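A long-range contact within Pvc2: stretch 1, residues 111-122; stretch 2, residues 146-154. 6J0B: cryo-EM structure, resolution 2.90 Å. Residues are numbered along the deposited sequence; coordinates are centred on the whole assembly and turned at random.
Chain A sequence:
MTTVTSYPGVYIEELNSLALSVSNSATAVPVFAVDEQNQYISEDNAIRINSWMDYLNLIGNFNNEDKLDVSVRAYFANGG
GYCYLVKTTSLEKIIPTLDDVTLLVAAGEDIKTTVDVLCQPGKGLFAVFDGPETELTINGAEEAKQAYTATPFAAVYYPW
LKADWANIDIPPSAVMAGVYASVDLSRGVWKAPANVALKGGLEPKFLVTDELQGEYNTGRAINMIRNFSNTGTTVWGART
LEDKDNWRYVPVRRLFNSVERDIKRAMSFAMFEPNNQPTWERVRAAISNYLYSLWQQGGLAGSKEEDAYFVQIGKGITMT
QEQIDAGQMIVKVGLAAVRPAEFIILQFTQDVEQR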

# COMPACT_ATOMS: atom_id res chain seq x y z
N ILE A 111 32.91 -44.35 -54.96
CA ILE A 111 31.59 -44.92 -55.15
C ILE A 111 30.96 -44.43 -56.45
O ILE A 111 29.77 -44.61 -56.66
CB ILE A 111 30.67 -44.63 -53.95
CG1 ILE A 111 30.39 -43.13 -53.81
CG2 ILE A 111 31.28 -45.17 -52.68
CD1 ILE A 111 29.27 -42.82 -52.84
N LYS A 112 31.76 -43.85 -57.35
CA LYS A 112 31.24 -43.31 -58.61
C LYS A 112 30.70 -44.39 -59.53
O LYS A 112 29.87 -44.09 -60.39
CB LYS A 112 32.33 -42.52 -59.34
CG LYS A 112 32.80 -41.27 -58.61
CD LYS A 112 33.82 -40.52 -59.45
CE LYS A 112 34.30 -39.26 -58.75
NZ LYS A 112 35.03 -39.57 -57.48
N THR A 113 31.15 -45.63 -59.38
CA THR A 113 30.58 -46.73 -60.16
C THR A 113 29.21 -47.11 -59.62
O THR A 113 28.26 -47.30 -60.39
CB THR A 113 31.52 -47.93 -60.13
OG1 THR A 113 31.55 -48.49 -58.82
CG2 THR A 113 32.93 -47.51 -60.52
N THR A 114 29.08 -47.21 -58.29
CA THR A 114 27.82 -47.66 -57.71
C THR A 114 26.76 -46.57 -57.69
O THR A 114 25.57 -46.89 -57.69
CB THR A 114 28.04 -48.16 -56.28
OG1 THR A 114 28.61 -47.12 -55.48
CG2 THR A 114 28.98 -49.36 -56.28
N VAL A 115 27.15 -45.29 -57.67
CA VAL A 115 26.16 -44.21 -57.65
C VAL A 115 25.43 -44.11 -58.98
O VAL A 115 24.22 -43.83 -59.00
CB VAL A 115 26.85 -42.90 -57.23
CG1 VAL A 115 26.00 -41.67 -57.49
CG2 VAL A 115 27.13 -42.95 -55.77
N ASP A 116 26.10 -44.40 -60.09
CA ASP A 116 25.43 -44.35 -61.39
C ASP A 116 24.39 -45.46 -61.54
O ASP A 116 23.38 -45.26 -62.22
CB ASP A 116 26.47 -44.45 -62.51
CG ASP A 116 27.46 -43.30 -62.49
OD1 ASP A 116 27.37 -42.45 -61.58
OD2 ASP A 116 28.33 -43.25 -63.38
N VAL A 117 24.61 -46.60 -60.90
CA VAL A 117 23.72 -47.74 -61.11
C VAL A 117 22.59 -47.84 -60.08
O VAL A 117 21.61 -48.55 -60.33
CB VAL A 117 24.51 -49.06 -61.15
CG1 VAL A 117 25.59 -48.99 -62.22
CG2 VAL A 117 25.11 -49.38 -59.81
N LEU A 118 22.69 -47.16 -58.94
CA LEU A 118 21.62 -47.24 -57.96
C LEU A 118 20.88 -45.93 -57.72
O LEU A 118 19.76 -45.97 -57.20
CB LEU A 118 22.14 -47.78 -56.61
CG LEU A 118 23.07 -47.07 -55.62
CD1 LEU A 118 22.32 -46.20 -54.60
CD2 LEU A 118 23.92 -48.09 -54.89
N CYS A 119 21.46 -44.78 -58.06
CA CYS A 119 20.73 -43.52 -57.92
C CYS A 119 19.89 -43.30 -59.17
O CYS A 119 20.40 -42.89 -60.22
CB CYS A 119 21.67 -42.35 -57.68
SG CYS A 119 22.28 -42.23 -55.98
N GLN A 120 18.60 -43.58 -59.06
CA GLN A 120 17.61 -43.48 -60.11
C GLN A 120 16.55 -42.46 -59.70
O GLN A 120 16.49 -42.08 -58.52
CB GLN A 120 16.98 -44.85 -60.37
CG GLN A 120 17.97 -45.89 -60.87
CD GLN A 120 18.69 -45.45 -62.12
OE1 GLN A 120 18.07 -44.98 -63.08
NE2 GLN A 120 20.01 -45.59 -62.13
N PRO A 121 15.74 -41.96 -60.64
CA PRO A 121 14.66 -41.04 -60.24
C PRO A 121 13.60 -41.66 -59.33
O PRO A 121 12.96 -40.94 -58.56
CB PRO A 121 14.06 -40.61 -61.58
CG PRO A 121 15.19 -40.69 -62.52
CD PRO A 121 15.99 -41.88 -62.09
N GLY A 122 13.42 -42.98 -59.39
CA GLY A 122 12.43 -43.62 -58.55
C GLY A 122 12.90 -43.85 -57.12
O GLY A 122 12.15 -43.63 -56.17
N GLN A 146 34.80 -32.00 -64.23
CA GLN A 146 34.62 -33.06 -65.22
C GLN A 146 34.72 -34.44 -64.59
O GLN A 146 34.20 -35.41 -65.16
CB GLN A 146 35.66 -32.91 -66.32
CG GLN A 146 35.11 -32.42 -67.64
CD GLN A 146 34.39 -33.51 -68.40
OE1 GLN A 146 33.19 -33.72 -68.22
NE2 GLN A 146 35.12 -34.23 -69.25
N ALA A 147 35.38 -34.56 -63.44
CA ALA A 147 35.58 -35.88 -62.83
C ALA A 147 34.29 -36.42 -62.22
O ALA A 147 34.15 -37.63 -62.06
CB ALA A 147 36.67 -35.81 -61.77
N TYR A 148 33.35 -35.55 -61.89
CA TYR A 148 32.12 -35.96 -61.24
C TYR A 148 30.96 -36.03 -62.23
O TYR A 148 30.92 -35.30 -63.22
CB TYR A 148 31.78 -35.01 -60.09
CG TYR A 148 32.70 -35.19 -58.91
CD1 TYR A 148 33.85 -34.42 -58.77
CD2 TYR A 148 32.43 -36.15 -57.95
CE1 TYR A 148 34.69 -34.59 -57.69
CE2 TYR A 148 33.26 -36.33 -56.87
CZ TYR A 148 34.39 -35.55 -56.74
OH TYR A 148 35.22 -35.74 -55.66
N THR A 149 30.04 -36.95 -61.96
CA THR A 149 28.86 -37.16 -62.79
C THR A 149 27.88 -35.99 -62.60
O THR A 149 27.95 -35.25 -61.62
CB THR A 149 28.22 -38.50 -62.43
OG1 THR A 149 29.25 -39.45 -62.13
CG2 THR A 149 27.39 -39.07 -63.58
N ALA A 150 26.97 -35.83 -63.56
CA ALA A 150 25.99 -34.74 -63.54
C ALA A 150 24.64 -35.20 -63.01
O ALA A 150 23.60 -34.75 -63.50
CB ALA A 150 25.85 -34.14 -64.93
N THR A 151 24.62 -36.09 -62.03
CA THR A 151 23.36 -36.56 -61.49
C THR A 151 22.79 -35.56 -60.49
O THR A 151 23.54 -34.88 -59.78
CB THR A 151 23.55 -37.93 -60.83
OG1 THR A 151 22.35 -38.32 -60.14
CG2 THR A 151 24.72 -37.93 -59.86
N PRO A 152 21.46 -35.41 -60.43
CA PRO A 152 20.87 -34.45 -59.48
C PRO A 152 20.85 -34.93 -58.04
O PRO A 152 20.53 -34.13 -57.15
CB PRO A 152 19.44 -34.27 -60.01
CG PRO A 152 19.16 -35.52 -60.73
CD PRO A 152 20.45 -35.93 -61.37
N PHE A 153 21.16 -36.19 -57.78
CA PHE A 153 21.06 -36.76 -56.45
C PHE A 153 22.35 -36.65 -55.66
O PHE A 153 22.44 -37.19 -54.56
CB PHE A 153 20.65 -38.22 -56.53
CG PHE A 153 19.43 -38.46 -57.34
CD1 PHE A 153 19.52 -38.80 -58.68
CD2 PHE A 153 18.17 -38.32 -56.77
CE1 PHE A 153 18.40 -39.01 -59.43
CE2 PHE A 153 17.04 -38.53 -57.53
CZ PHE A 153 17.16 -38.87 -58.86
N ALA A 154 23.35 -35.97 -56.19
CA ALA A 154 24.66 -35.94 -55.57
C ALA A 154 25.09 -34.52 -55.27
O ALA A 154 24.80 -33.59 -56.02
CB ALA A 154 25.69 -36.64 -56.44

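The contact between residues 111-122 and 146-154 of Pvc2 is made without a single hydrogen bond across the two stretches and rests on packing, burying 408 Å² summed over both sides. One short helix and the loop that follows it lie against a segment with no regular helix or strand, and the three nearest CA-CA pairs across the contact are Cys119 to Phe153 at 6.9 Å, Lys112 to Thr149 at 7.8 Å and Asp116 to Thr151 at 8.1 Å.

The apolar part of the contact centres on Phe153, the residue with the most area covered by the other stretch. Its CA-CB bond points toward stretch 1, and with chi1 at -53° (m) the ring lies beside the chain where it leaves the helix. Cys119, the first residue to depart from helical phi/psi, also points toward its partner and places CB 4.3 Å from Phe153 CD1. Further along, Phe153 CZ lies 3.6 Å from Pro121 CA and 4.5 Å from Pro121 CB, so the proline meets the ring more closely through its backbone than through CB. The ring thus spans three consecutive residues, with CD1 nearest Cys119 and CZ nearest Gln120 and Pro121.

Backbone carbonyls meet carbon atoms on both sides of the interface. The shortest approach is that of Gln120 O to Phe153 CZ, at 3.3 Å; the side chain of Gln120 starts away from stretch 2, leaving its main chain to make the contact. At the other end, Lys112 CE is 3.7 Å from Ala147 O. The lysine reaches this position with chi1 at m and chi2 and chi3 both t, a chain extended as far as CE, which brings its end beside the tyrosine ring, Lys112 CE at 3.6 Å and Lys112 NZ at 3.7 Å from Tyr148 CE2; chi4 is p. Tyr148 OH is hydrogen-bonded elsewhere in the structure.

The closest polar side-chain pair is Asp116 OD1 and Thr149 OG1, 3.6 Å apart, which is proximity without a hydrogen bond. The Asp116 CA-CB bond runs sideways, but the carboxylate end comes nearer to stretch 2, whereas Thr149 points toward the helix from the outset.

Local hydrogen bonds accompany these surfaces. Thr114 OG1 donates to Ile111 O (3.0 Å), and Val115 N donates to the same carbonyl (2.9 Å), while Cys119 N to Val115 O (3.1 Å) ties the residue that meets Phe153 back to the helix. In stretch 2, Thr151 to Ala154 form a type I beta turn, within which Phe153 N makes a weak bond to Thr151 OG1 (3.4 Å), nearly linear at 174°.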